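Local coordinates for Rbsd/fucu transport protein family protein (Streptococcus pneumoniae, PDB 4A34) that probably interconverts the alpha and beta anomers of L-fucose as a mutarotase, binding beta-L-fucopyranose in pockets completed by a neighbouring subunit, at residues D24-A29 / A118-A123; N49-L54 / T124-L129; Q72-V77 / Y130-L135. One frame throughout, in Å; residues are numbered along the deposited sequence.

Interaction 1: D24-A29 / A118-A123; sequences DEIVLA and AYAIVA
Val-27 is held to strand 120-123 through both of its backbone polar atoms: its N donates to Ala-120 O at 2.9 Å, and its O accepts from Val-122 N. Ala-29 N continues the ladder to Val-122 O (2.8 Å), and a 17° angle between the strand directions identifies the pair as parallel. Packing is tight here on both faces. On one, Ile-121 divides its branches: CG1, anti to the carbonyl carbon (chi1 -57°), lies 3.8 Å from Val-27 CB, whereas Ile-121 CG2 comes 3.6 Å from Ala-29 CB, against helix 35-38. On the other, Leu-28 CD2 meets Val-122 CG1 at 3.4 Å, beside helix 50-60. The Glu-25 end is looser. Tyr-119 N still reaches Glu-25 O at 2.9 Å, but the N-H...O angle falls to 142°. Glu-25 is partly exposed, and its carboxylate turns to salt bridges with Arg-114 and Lys-136; Asp-24 OD2 accepts from Gly-21 N, and its OD1 bonds Ser-37 OG of a second subunit. No side-chain hydrogen bond joins the two segments, which implies that main-chain bonds set the register and aliphatic contacts fill both faces, while the carboxylates find partners elsewhere, one on a second subunit.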
ATOM      1  N   ASP I  24      12.192  19.077  16.921  1.00 31.07           N
ATOM      2  CA  ASP I  24      12.493  18.169  15.819  1.00 30.70           C
ATOM      3  C   ASP I  24      13.868  18.474  15.257  1.00 30.47           C
ATOM      4  O   ASP I  24      14.295  19.629  15.241  1.00 30.60           O
ATOM      5  CB  ASP I  24      11.451  18.283  14.706  1.00 30.55           C
ATOM      6  CG  ASP I  24      10.172  17.543  15.020  1.00 29.48           C
ATOM      7  OD1 ASP I  24      10.213  16.528  15.751  1.00 28.15           O
ATOM      8  OD2 ASP I  24       9.121  17.981  14.514  1.00 28.92           O
ATOM      9  N   GLU I  25      14.555  17.432  14.804  1.00 30.11           N
ATOM     10  CA  GLU I  25      15.878  17.579  14.201  1.00 29.53           C
ATOM     11  C   GLU I  25      15.879  17.116  12.746  1.00 29.37           C
ATOM     12  O   GLU I  25      15.054  16.295  12.343  1.00 28.87           O
ATOM     13  CB  GLU I  25      16.927  16.820  15.012  1.00 29.37           C
ATOM     14  CG  GLU I  25      17.135  17.382  16.412  1.00 29.16           C
ATOM     15  CD  GLU I  25      17.977  16.491  17.305  1.00 29.80           C
ATOM     16  OE1 GLU I  25      18.780  15.686  16.788  1.00 30.37           O
ATOM     17  OE2 GLU I  25      17.842  16.595  18.536  1.00 29.93           O
ATOM     18  N   ILE I  26      16.798  17.675  11.962  1.00 29.35           N
ATOM     19  CA  ILE I  26      16.970  17.292  10.563  1.00 29.25           C
ATOM     20  C   ILE I  26      18.447  17.250  10.216  1.00 29.32           C
ATOM     21  O   ILE I  26      19.198  18.150  10.584  1.00 29.43           O
ATOM     22  CB  ILE I  26      16.204  18.231   9.576  1.00 29.15           C
ATOM     23  CG1 ILE I  26      16.453  17.784   8.123  1.00 28.82           C
ATOM     24  CG2 ILE I  26      16.569  19.695   9.818  1.00 28.65           C
ATOM     25  CD1 ILE I  26      15.701  18.531   7.088  1.00 27.77           C
ATOM     26  N   VAL I  27      18.844  16.203   9.499  1.00 29.34           N
ATOM     27  CA  VAL I  27      20.241  15.970   9.168  1.00 29.32           C
ATOM     28  C   VAL I  27      20.521  16.349   7.729  1.00 29.53           C
ATOM     29  O   VAL I  27      19.845  15.890   6.807  1.00 29.45           O
ATOM     30  CB  VAL I  27      20.647  14.497   9.395  1.00 29.23           C
ATOM     31  CG1 VAL I  27      22.120  14.300   9.115  1.00 29.56           C
ATOM     32  CG2 VAL I  27      20.332  14.059  10.820  1.00 29.49           C
ATOM     33  N   LEU I  28      21.524  17.199   7.541  1.00 29.79           N
ATOM     34  CA  LEU I  28      21.990  17.518   6.210  1.00 30.23           C
ATOM     35  C   LEU I  28      23.174  16.601   5.970  1.00 30.41           C
ATOM     36  O   LEU I  28      24.275  16.836   6.470  1.00 30.61           O
ATOM     37  CB  LEU I  28      22.361  19.005   6.099  1.00 30.36           C
ATOM     38  CG  LEU I  28      21.320  20.023   6.612  1.00 31.48           C
ATOM     39  CD1 LEU I  28      21.810  21.472   6.518  1.00 32.04           C
ATOM     40  CD2 LEU I  28      19.982  19.892   5.891  1.00 30.88           C
ATOM     41  N   ALA I  29      22.930  15.520   5.238  1.00 30.47           N
ATOM     42  CA  ALA I  29      23.935  14.484   5.065  1.00 30.71           C
ATOM     43  C   ALA I  29      24.783  14.709   3.819  1.00 30.82           C
ATOM     44  O   ALA I  29      24.265  15.118   2.777  1.00 30.92           O
ATOM     45  CB  ALA I  29      23.272  13.128   5.014  1.00 30.69           C
ATOM     46  N   ALA I 118      16.342  11.440  14.157  1.00 31.74           N
ATOM     47  CA  ALA I 118      15.985  12.711  13.543  1.00 31.27           C
ATOM     48  C   ALA I 118      14.735  12.525  12.704  1.00 31.14           C
ATOM     49  O   ALA I 118      14.442  11.407  12.256  1.00 31.35           O
ATOM     50  CB  ALA I 118      17.124  13.247  12.704  1.00 31.05           C
ATOM     51  N   TYR I 119      14.000  13.617  12.499  1.00 30.46           N
ATOM     52  CA  TYR I 119      12.769  13.562  11.732  1.00 30.06           C
ATOM     53  C   TYR I 119      13.055  13.224  10.281  1.00 29.86           C
ATOM     54  O   TYR I 119      12.317  12.465   9.667  1.00 30.07           O
ATOM     55  CB  TYR I 119      11.984  14.868  11.834  1.00 29.82           C
ATOM     56  CG  TYR I 119      10.626  14.806  11.182  1.00 29.81           C
ATOM     57  CD1 TYR I 119       9.616  13.992  11.695  1.00 30.57           C
ATOM     58  CD2 TYR I 119      10.344  15.550  10.046  1.00 30.63           C
ATOM     59  CE1 TYR I 119       8.356  13.939  11.099  1.00 28.99           C
ATOM     60  CE2 TYR I 119       9.090  15.506   9.448  1.00 29.87           C
ATOM     61  CZ  TYR I 119       8.104  14.697   9.977  1.00 28.96           C
ATOM     62  OH  TYR I 119       6.862  14.652   9.372  1.00 28.87           O
ATOM     63  N   ALA I 120      14.130  13.781   9.738  1.00 29.48           N
ATOM     64  CA  ALA I 120      14.501  13.502   8.364  1.00 29.12           C
ATOM     65  C   ALA I 120      15.988  13.688   8.106  1.00 29.19           C
ATOM     66  O   ALA I 120      16.668  14.519   8.743  1.00 28.80           O
ATOM     67  CB  ALA I 120      13.695  14.361   7.408  1.00 29.11           C
ATOM     68  N   ILE I 121      16.483  12.896   7.164  1.00 28.95           N
ATOM     69  CA  ILE I 121      17.807  13.101   6.627  1.00 28.83           C
ATOM     70  C   ILE I 121      17.647  13.494   5.168  1.00 29.15           C
ATOM     71  O   ILE I 121      16.895  12.854   4.417  1.00 29.25           O
ATOM     72  CB  ILE I 121      18.677  11.832   6.749  1.00 28.79           C
ATOM     73  CG1 ILE I 121      18.769  11.379   8.219  1.00 27.94           C
ATOM     74  CG2 ILE I 121      20.051  12.066   6.100  1.00 28.05           C
ATOM     75  CD1 ILE I 121      19.658  10.176   8.470  1.00 25.35           C
ATOM     76  N   VAL I 122      18.329  14.567   4.782  1.00 29.09           N
ATOM     77  CA  VAL I 122      18.471  14.914   3.370  1.00 29.26           C
ATOM     78  C   VAL I 122      19.866  14.539   2.856  1.00 29.19           C
ATOM     79  O   VAL I 122      20.875  15.001   3.376  1.00 29.16           O
ATOM     80  CB  VAL I 122      18.114  16.409   3.074  1.00 29.33           C
ATOM     81  CG1 VAL I 122      18.536  17.307   4.194  1.00 29.38           C
ATOM     82  CG2 VAL I 122      18.709  16.873   1.761  1.00 28.83           C
ATOM     83  N   ALA I 123      19.898  13.664   1.858  1.00 29.43           N
ATOM     84  CA  ALA I 123      21.130  13.305   1.174  1.00 29.82           C
ATOM     85  C   ALA I 123      21.493  14.399   0.166  1.00 30.33           C
ATOM     86  O   ALA I 123      20.725  14.703  -0.741  1.00 30.59           O
ATOM     87  CB  ALA I 123      20.978  11.963   0.479  1.00 29.29           C
TER

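Interaction 2: N49-L54 / T124-L129. With FUL (beta-L-fucopyranose), chain B.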
ATOM      1  N   ASN I  49      24.822  21.179  -2.764  1.00 35.85           N
ATOM      2  CA  ASN I  49      25.910  21.275  -1.795  1.00 35.87           C
ATOM      3  C   ASN I  49      25.343  21.860  -0.505  1.00 35.84           C
ATOM      4  O   ASN I  49      24.362  22.617  -0.542  1.00 36.06           O
ATOM      5  CB  ASN I  49      27.053  22.149  -2.348  1.00 35.82           C
ATOM      6  CG  ASN I  49      27.838  21.461  -3.472  1.00 35.85           C
ATOM      7  OD1 ASN I  49      28.047  20.245  -3.449  1.00 36.94           O
ATOM      8  ND2 ASN I  49      28.292  22.244  -4.448  1.00 34.22           N
ATOM      9  N   ILE I  50      25.953  21.513   0.627  1.00 35.44           N
ATOM     10  CA  ILE I  50      25.363  21.798   1.942  1.00 35.03           C
ATOM     11  C   ILE I  50      25.363  23.271   2.384  1.00 35.12           C
ATOM     12  O   ILE I  50      24.353  23.720   2.920  1.00 35.20           O
ATOM     13  CB  ILE I  50      25.916  20.856   3.057  1.00 34.88           C
ATOM     14  CG1 ILE I  50      25.558  19.399   2.727  1.00 34.36           C
ATOM     15  CG2 ILE I  50      25.382  21.271   4.437  1.00 34.44           C
ATOM     16  CD1 ILE I  50      26.177  18.328   3.621  1.00 33.32           C
ATOM     17  N   PRO I  51      26.475  24.023   2.171  1.00 35.22           N
ATOM     18  CA  PRO I  51      26.441  25.449   2.549  1.00 35.35           C
ATOM     19  C   PRO I  51      25.295  26.224   1.897  1.00 35.28           C
ATOM     20  O   PRO I  51      24.653  27.039   2.562  1.00 34.98           O
ATOM     21  CB  PRO I  51      27.811  26.003   2.087  1.00 35.43           C
ATOM     22  CG  PRO I  51      28.506  24.893   1.373  1.00 35.32           C
ATOM     23  CD  PRO I  51      27.829  23.602   1.752  1.00 35.55           C
ATOM     24  N   GLU I  52      25.038  25.954   0.616  1.00 35.70           N
ATOM     25  CA  GLU I  52      23.880  26.522  -0.085  1.00 36.28           C
ATOM     26  C   GLU I  52      22.581  26.150   0.634  1.00 35.98           C
ATOM     27  O   GLU I  52      21.761  27.017   0.942  1.00 36.33           O
ATOM     28  CB  GLU I  52      23.818  26.047  -1.544  1.00 36.79           C
ATOM     29  CG  GLU I  52      24.895  26.614  -2.466  1.00 38.71           C
ATOM     30  CD  GLU I  52      26.072  25.666  -2.652  1.00 41.89           C
ATOM     31  OE1 GLU I  52      26.839  25.451  -1.681  1.00 42.73           O
ATOM     32  OE2 GLU I  52      26.236  25.151  -3.781  1.00 42.90           O
ATOM     33  N   LEU I  53      22.412  24.862   0.914  1.00 35.51           N
ATOM     34  CA  LEU I  53      21.214  24.372   1.587  1.00 35.17           C
ATOM     35  C   LEU I  53      21.077  24.886   3.028  1.00 34.88           C
ATOM     36  O   LEU I  53      19.958  25.133   3.496  1.00 34.38           O
ATOM     37  CB  LEU I  53      21.182  22.835   1.556  1.00 35.20           C
ATOM     38  CG  LEU I  53      19.849  22.153   1.861  1.00 34.89           C
ATOM     39  CD1 LEU I  53      18.784  22.655   0.920  1.00 35.03           C
ATOM     40  CD2 LEU I  53      19.987  20.647   1.739  1.00 35.54           C
ATOM     41  N   LEU I  54      22.212  25.047   3.714  1.00 34.61           N
ATOM     42  CA  LEU I  54      22.238  25.499   5.111  1.00 34.74           C
ATOM     43  C   LEU I  54      21.737  26.941   5.256  1.00 35.13           C
ATOM     44  O   LEU I  54      21.020  27.275   6.203  1.00 34.87           O
ATOM     45  CB  LEU I  54      23.652  25.356   5.696  1.00 34.69           C
ATOM     46  CG  LEU I  54      23.925  25.864   7.120  1.00 34.67           C
ATOM     47  CD1 LEU I  54      23.059  25.135   8.161  1.00 34.63           C
ATOM     48  CD2 LEU I  54      25.396  25.730   7.453  1.00 33.87           C
ATOM     49  N   THR I 124      22.663  14.997   0.336  1.00 30.85           N
ATOM     50  CA  THR I 124      23.091  16.064  -0.552  1.00 31.22           C
ATOM     51  C   THR I 124      24.197  15.568  -1.481  1.00 31.49           C
ATOM     52  O   THR I 124      24.579  14.398  -1.430  1.00 31.42           O
ATOM     53  CB  THR I 124      23.584  17.272   0.246  1.00 31.30           C
ATOM     54  OG1 THR I 124      24.831  16.936   0.863  1.00 31.73           O
ATOM     55  CG2 THR I 124      22.558  17.686   1.316  1.00 30.55           C
ATOM     56  N   GLY I 125      24.698  16.457  -2.335  1.00 31.88           N
ATOM     57  CA  GLY I 125      25.750  16.111  -3.279  1.00 32.29           C
ATOM     58  C   GLY I 125      27.123  16.525  -2.793  1.00 32.75           C
ATOM     59  O   GLY I 125      28.098  16.447  -3.539  1.00 32.63           O
ATOM     60  N   GLU I 126      27.191  16.953  -1.534  1.00 33.20           N
ATOM     61  CA  GLU I 126      28.421  17.433  -0.918  1.00 33.59           C
ATOM     62  C   GLU I 126      29.563  16.399  -0.912  1.00 34.22           C
ATOM     63  O   GLU I 126      29.475  15.353  -0.253  1.00 33.93           O
ATOM     64  CB  GLU I 126      28.126  17.904   0.500  1.00 33.39           C
ATOM     65  CG  GLU I 126      29.290  18.587   1.170  1.00 33.63           C
ATOM     66  CD  GLU I 126      29.936  19.626   0.275  1.00 33.15           C
ATOM     67  OE1 GLU I 126      29.341  20.709   0.089  1.00 33.83           O
ATOM     68  OE2 GLU I 126      31.033  19.355  -0.241  1.00 32.67           O
ATOM     69  N   THR I 127      30.635  16.711  -1.639  1.00 34.87           N
ATOM     70  CA  THR I 127      31.775  15.796  -1.761  1.00 35.36           C
ATOM     71  C   THR I 127      32.801  15.974  -0.644  1.00 35.91           C
ATOM     72  O   THR I 127      33.709  15.144  -0.497  1.00 36.09           O
ATOM     73  CB  THR I 127      32.491  15.946  -3.115  1.00 35.51           C
ATOM     74  OG1 THR I 127      32.926  17.303  -3.278  1.00 35.73           O
ATOM     75  CG2 THR I 127      31.570  15.553  -4.265  1.00 34.44           C
ATOM     76  N   SER I 128      32.653  17.046   0.135  1.00 36.13           N
ATOM     77  CA  SER I 128      33.560  17.332   1.250  1.00 36.78           C
ATOM     78  C   SER I 128      33.335  16.382   2.428  1.00 36.91           C
ATOM     79  O   SER I 128      32.191  16.051   2.743  1.00 37.55           O
ATOM     80  CB  SER I 128      33.407  18.780   1.707  1.00 36.74           C
ATOM     81  OG  SER I 128      33.921  18.942   3.012  1.00 38.24           O
ATOM     82  N   LEU I 129      34.421  15.959   3.077  1.00 36.88           N
ATOM     83  CA  LEU I 129      34.339  14.976   4.164  1.00 36.75           C
ATOM     84  C   LEU I 129      33.897  15.588   5.490  1.00 36.39           C
ATOM     85  O   LEU I 129      34.146  16.763   5.755  1.00 36.40           O
ATOM     86  CB  LEU I 129      35.670  14.244   4.364  1.00 36.72           C
ATOM     87  CG  LEU I 129      36.300  13.395   3.256  1.00 37.61           C
ATOM     88  CD1 LEU I 129      35.248  12.632   2.454  1.00 38.43           C
ATOM     89  CD2 LEU I 129      37.180  14.254   2.341  1.00 38.66           C
TER
HETATM   90  C1  FUL B1144      31.089   9.160   6.996  1.00 44.27           C
HETATM   91  C2  FUL B1144      30.818  10.321   6.030  1.00 43.71           C
HETATM   92  O2  FUL B1144      29.562  10.919   6.252  1.00 43.62           O
HETATM   93  C3  FUL B1144      31.906  11.368   6.257  1.00 43.39           C
HETATM   94  O3  FUL B1144      31.775  12.438   5.360  1.00 44.43           O
HETATM   95  C4  FUL B1144      33.278  10.740   6.092  1.00 43.43           C
HETATM   96  O4  FUL B1144      33.385  10.265   4.776  1.00 43.17           O
HETATM   97  C5  FUL B1144      33.401   9.568   7.056  1.00 43.95           C
HETATM   98  C6  FUL B1144      34.795   8.955   7.009  1.00 43.18           C
HETATM   99  O5  FUL B1144      32.380   8.628   6.736  1.00 44.32           O
HETATM  100  O1  FUL B1144      30.129   8.141   6.880  1.00 45.68           O
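Glu-126 lies across Ile-50 at about a right angle, joining the loop 124-129 to the start of helix 50-60. Its CB touches Ile-50 CD1 at 3.7 Å and is equally near CG1 of that residue. CG, anti to the backbone N (chi1 -172°), runs past the same isoleucine tip and also packs on Ala-131. A bend at chi2 (47°) then turns the chain, and the two carboxylate oxygens part company. OE1 sits at the helix start, 3.6 Å from Asn-49 CB and 3.7 Å from Pro-51 CD. The distance from Glu-126 OE1 to Ile-50 N is 3.5 Å, without a hydrogen bond, although the negative charge there may still be favoured by the helix dipole, with nearby Glu-52 working against it. OE2 receives Ser-128 N at 2.8 Å on its anti lone pair, which ties the carboxylate back to its own loop. Thr-124 OG1, 3.2 Å from Ile-50 CG1, is bonded to Ala-29 O, while Thr-124 CG2 packs 3.9 Å from Leu-53 CD2. Farther along, Leu-129 CD1 approaches fucose O4 to 3.8 Å, and the leucine side chain also packs on Val-139 of a third subunit. The arrangement belongs to the alpha/beta sheet fold of this RbsD/FucU family protein: the loop leaving parallel strand 120-124 passes a helix amino terminus and goes on to line the sugar pocket.

Interaction 3: Q72-V77 / Y130-L135. With FUL (beta-L-fucopyranose), chain B.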
ATOM      1  N   GLN I  72      25.042  20.096  15.495  1.00 36.58           N
ATOM      2  CA  GLN I  72      26.093  19.106  15.717  1.00 36.50           C
ATOM      3  C   GLN I  72      26.854  18.817  14.439  1.00 36.62           C
ATOM      4  O   GLN I  72      26.257  18.673  13.373  1.00 36.85           O
ATOM      5  CB  GLN I  72      25.532  17.790  16.263  1.00 36.37           C
ATOM      6  CG  GLN I  72      25.006  17.835  17.682  1.00 36.06           C
ATOM      7  CD  GLN I  72      23.572  18.299  17.740  1.00 36.45           C
ATOM      8  OE1 GLN I  72      22.674  17.678  17.158  1.00 36.27           O
ATOM      9  NE2 GLN I  72      23.345  19.408  18.432  1.00 36.43           N
ATOM     10  N   PHE I  73      28.174  18.731  14.544  1.00 36.88           N
ATOM     11  CA  PHE I  73      28.980  18.254  13.431  1.00 37.37           C
ATOM     12  C   PHE I  73      29.486  16.859  13.768  1.00 37.79           C
ATOM     13  O   PHE I  73      29.292  16.387  14.885  1.00 37.90           O
ATOM     14  CB  PHE I  73      30.139  19.204  13.106  1.00 37.35           C
ATOM     15  CG  PHE I  73      29.716  20.602  12.727  1.00 36.92           C
ATOM     16  CD1 PHE I  73      28.440  20.871  12.242  1.00 37.34           C
ATOM     17  CD2 PHE I  73      30.620  21.652  12.822  1.00 36.95           C
ATOM     18  CE1 PHE I  73      28.065  22.171  11.887  1.00 36.99           C
ATOM     19  CE2 PHE I  73      30.253  22.951  12.468  1.00 36.94           C
ATOM     20  CZ  PHE I  73      28.973  23.210  12.006  1.00 36.35           C
ATOM     21  N   MET I  74      30.093  16.189  12.796  1.00 38.48           N
ATOM     22  CA  MET I  74      30.665  14.873  13.026  1.00 39.55           C
ATOM     23  C   MET I  74      32.168  15.020  13.162  1.00 40.38           C
ATOM     24  O   MET I  74      32.839  15.410  12.207  1.00 40.28           O
ATOM     25  CB  MET I  74      30.329  13.920  11.877  1.00 39.44           C
ATOM     26  CG  MET I  74      31.021  12.557  11.970  1.00 39.54           C
ATOM     27  SD  MET I  74      30.763  11.497  10.532  1.00 40.04           S
ATOM     28  CE  MET I  74      29.077  10.949  10.809  1.00 39.79           C
ATOM     29  N   ASN I  75      32.693  14.698  14.343  1.00 41.68           N
ATOM     30  CA  ASN I  75      34.124  14.835  14.603  1.00 43.07           C
ATOM     31  C   ASN I  75      34.982  13.881  13.772  1.00 43.62           C
ATOM     32  O   ASN I  75      34.532  12.803  13.384  1.00 43.59           O
ATOM     33  CB  ASN I  75      34.436  14.676  16.093  1.00 43.34           C
ATOM     34  CG  ASN I  75      35.566  15.596  16.551  1.00 44.64           C
ATOM     35  OD1 ASN I  75      36.441  15.973  15.763  1.00 45.54           O
ATOM     36  ND2 ASN I  75      35.544  15.969  17.827  1.00 45.85           N
ATOM     37  N   VAL I  76      36.216  14.299  13.499  1.00 44.45           N
ATOM     38  CA  VAL I  76      37.172  13.493  12.732  1.00 45.33           C
ATOM     39  C   VAL I  76      37.870  12.411  13.574  1.00 45.85           C
ATOM     40  O   VAL I  76      38.020  12.552  14.781  1.00 46.02           O
ATOM     41  CB  VAL I  76      38.251  14.389  12.045  1.00 45.45           C
ATOM     42  CG1 VAL I  76      37.601  15.362  11.057  1.00 45.00           C
ATOM     43  CG2 VAL I  76      39.082  15.145  13.082  1.00 44.87           C
ATOM     44  N   VAL I  77      38.276  11.329  12.920  1.00 46.68           N
ATOM     45  CA  VAL I  77      39.185  10.350  13.507  1.00 47.36           C
ATOM     46  C   VAL I  77      40.580  10.700  13.000  1.00 48.01           C
ATOM     47  O   VAL I  77      40.743  11.008  11.824  1.00 48.56           O
ATOM     48  CB  VAL I  77      38.802   8.910  13.087  1.00 47.12           C
ATOM     49  CG1 VAL I  77      39.991   7.971  13.170  1.00 47.30           C
ATOM     50  CG2 VAL I  77      37.661   8.383  13.951  1.00 47.38           C
ATOM     51  N   TYR I 130      33.246  14.768   6.317  1.00 36.04           N
ATOM     52  CA  TYR I 130      32.818  15.150   7.661  1.00 35.55           C
ATOM     53  C   TYR I 130      32.016  16.451   7.622  1.00 35.23           C
ATOM     54  O   TYR I 130      32.261  17.382   8.399  1.00 35.13           O
ATOM     55  CB  TYR I 130      34.029  15.246   8.599  1.00 35.52           C
ATOM     56  CG  TYR I 130      34.737  13.924   8.829  1.00 36.09           C
ATOM     57  CD1 TYR I 130      34.296  13.040   9.816  1.00 36.40           C
ATOM     58  CD2 TYR I 130      35.848  13.553   8.063  1.00 36.66           C
ATOM     59  CE1 TYR I 130      34.930  11.829  10.037  1.00 35.93           C
ATOM     60  CE2 TYR I 130      36.496  12.334   8.276  1.00 36.42           C
ATOM     61  CZ  TYR I 130      36.027  11.479   9.275  1.00 36.76           C
ATOM     62  OH  TYR I 130      36.649  10.267   9.518  1.00 37.42           O
ATOM     63  N   ALA I 131      31.047  16.485   6.705  1.00 34.85           N
ATOM     64  CA  ALA I 131      30.354  17.719   6.314  1.00 34.48           C
ATOM     65  C   ALA I 131      28.900  17.702   6.748  1.00 34.14           C
ATOM     66  O   ALA I 131      28.117  18.587   6.389  1.00 34.23           O
ATOM     67  CB  ALA I 131      30.453  17.920   4.799  1.00 34.32           C
ATOM     68  N   ASN I 132      28.558  16.683   7.523  1.00 33.39           N
ATOM     69  CA  ASN I 132      27.206  16.440   7.959  1.00 32.78           C
ATOM     70  C   ASN I 132      26.826  17.395   9.080  1.00 32.51           C
ATOM     71  O   ASN I 132      27.661  17.725   9.910  1.00 32.59           O
ATOM     72  CB  ASN I 132      27.107  14.992   8.430  1.00 32.80           C
ATOM     73  CG  ASN I 132      27.535  14.004   7.363  1.00 32.68           C
ATOM     74  OD1 ASN I 132      26.786  13.734   6.428  1.00 33.95           O
ATOM     75  ND2 ASN I 132      28.739  13.455   7.498  1.00 32.14           N
ATOM     76  N   ILE I 133      25.576  17.846   9.103  1.00 32.23           N
ATOM     77  CA  ILE I 133      25.112  18.752  10.153  1.00 32.44           C
ATOM     78  C   ILE I 133      23.797  18.229  10.697  1.00 32.63           C
ATOM     79  O   ILE I 133      23.035  17.626   9.954  1.00 33.32           O
ATOM     80  CB  ILE I 133      24.878  20.203   9.625  1.00 32.40           C
ATOM     81  CG1 ILE I 133      26.045  20.696   8.769  1.00 32.93           C
ATOM     82  CG2 ILE I 133      24.642  21.176  10.772  1.00 31.42           C
ATOM     83  CD1 ILE I 133      25.829  22.084   8.190  1.00 34.18           C
ATOM     84  N   ILE I 134      23.532  18.440  11.984  1.00 32.74           N
ATOM     85  CA  ILE I 134      22.184  18.219  12.526  1.00 32.88           C
ATOM     86  C   ILE I 134      21.661  19.519  13.093  1.00 33.08           C
ATOM     87  O   ILE I 134      22.329  20.164  13.903  1.00 33.02           O
ATOM     88  CB  ILE I 134      22.111  17.138  13.624  1.00 32.87           C
ATOM     89  CG1 ILE I 134      22.768  15.839  13.159  1.00 32.57           C
ATOM     90  CG2 ILE I 134      20.655  16.894  14.017  1.00 32.62           C
ATOM     91  CD1 ILE I 134      22.876  14.801  14.225  1.00 32.27           C
ATOM     92  N   LEU I 135      20.472  19.901  12.635  1.00 33.29           N
ATOM     93  CA  LEU I 135      19.824  21.136  13.041  1.00 33.01           C
ATOM     94  C   LEU I 135      18.563  20.782  13.795  1.00 33.12           C
ATOM     95  O   LEU I 135      17.828  19.874  13.386  1.00 33.24           O
ATOM     96  CB  LEU I 135      19.475  21.965  11.809  1.00 33.00           C
ATOM     97  CG  LEU I 135      20.601  22.327  10.833  1.00 32.59           C
ATOM     98  CD1 LEU I 135      20.005  22.955   9.585  1.00 30.83           C
ATOM     99  CD2 LEU I 135      21.594  23.285  11.495  1.00 32.66           C
TER
HETATM  100  C1  FUL B1144      31.089   9.160   6.996  1.00 44.27           C
HETATM  101  C2  FUL B1144      30.818  10.321   6.030  1.00 43.71           C
HETATM  102  O2  FUL B1144      29.562  10.919   6.252  1.00 43.62           O
HETATM  103  C3  FUL B1144      31.906  11.368   6.257  1.00 43.39           C
HETATM  104  O3  FUL B1144      31.775  12.438   5.360  1.00 44.43           O
HETATM  105  C4  FUL B1144      33.278  10.740   6.092  1.00 43.43           C
HETATM  106  O4  FUL B1144      33.385  10.265   4.776  1.00 43.17           O
HETATM  107  C5  FUL B1144      33.401   9.568   7.056  1.00 43.95           C
HETATM  108  C6  FUL B1144      34.795   8.955   7.009  1.00 43.18           C
HETATM  109  O5  FUL B1144      32.380   8.628   6.736  1.00 44.32           O
HETATM  110  O1  FUL B1144      30.129   8.141   6.880  1.00 45.68           O
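Gln-72 and Ile-134 form a hydrogen-bonded antiparallel pair, with the short strands 72-74 and 133-135 running at 163° to each other. Both bonds, Gln-72 N to Ile-134 O and Ile-134 N to Gln-72 O, measure 3.1 Å. This pairing joins two inner strands of the mixed sheet, beyond which segment 130-135 reaches the fucose pocket, with Met-74 and Val-76 packing on Tyr-130. On one face of the sheet Ile-133 CG2 approaches the edge of the Phe-73 ring, 3.7 Å from its CE1. On the other, Gln-72 OE1 rests against Ile-134 CB, while NE2 of the glutamine bonds Ser-69. At the pocket end the contact centres on the Tyr-130 ring. Val-76 CG1 makes a CH-pi contact over one face, 4.0 Å from the ring centroid and 16° off the normal; fucose C4 stands over the centre of the opposite face, 4.1 Å above the plane. The ring is thus sandwiched between a valine methyl and the sugar, and its OH is held by Asp-80. Met-74 crosses the tyrosine at about a right angle, with SD 3.9 Å from Tyr-130 CD1 in an oblique Met-aromatic contact. Backbone and side chain then share the sugar: Tyr-130 N donates to fucose O3 at 2.9 Å, while His-22 of a third subunit, Asp-30 and Tyr-112 also bond the ligand. Asp-30 N holds Asn-132 OD1, which orients the amide, and the amide nitrogen, Asn-132 ND2, donates to fucose O2 at 2.9 Å.

Interactions 1 and 3 are buried strand pairings in one sheet, parallel in the first and antiparallel in the third. Strands 25-29 and 133-136 are neighbours, and Ile-26 N to Leu-135 O (2.8 Å) joins the two contacts. Interaction 2 is only partly buried and has no hydrogen bond across it: a helix start leans on a loop through aliphatic and carboxylate contacts. It meets interaction 1 where Leu-53 CD2 packs on Val-122 CG2 and Ile-50 CD1 on Leu-28 O, and interaction 3 through Ile-50 and Leu-54 packing on Ile-133. Fucose touches interactions 2 and 3, through backbone and side-chain atoms of Leu-129 in the former and hydrogen bonds and a tyrosine ring face in the latter.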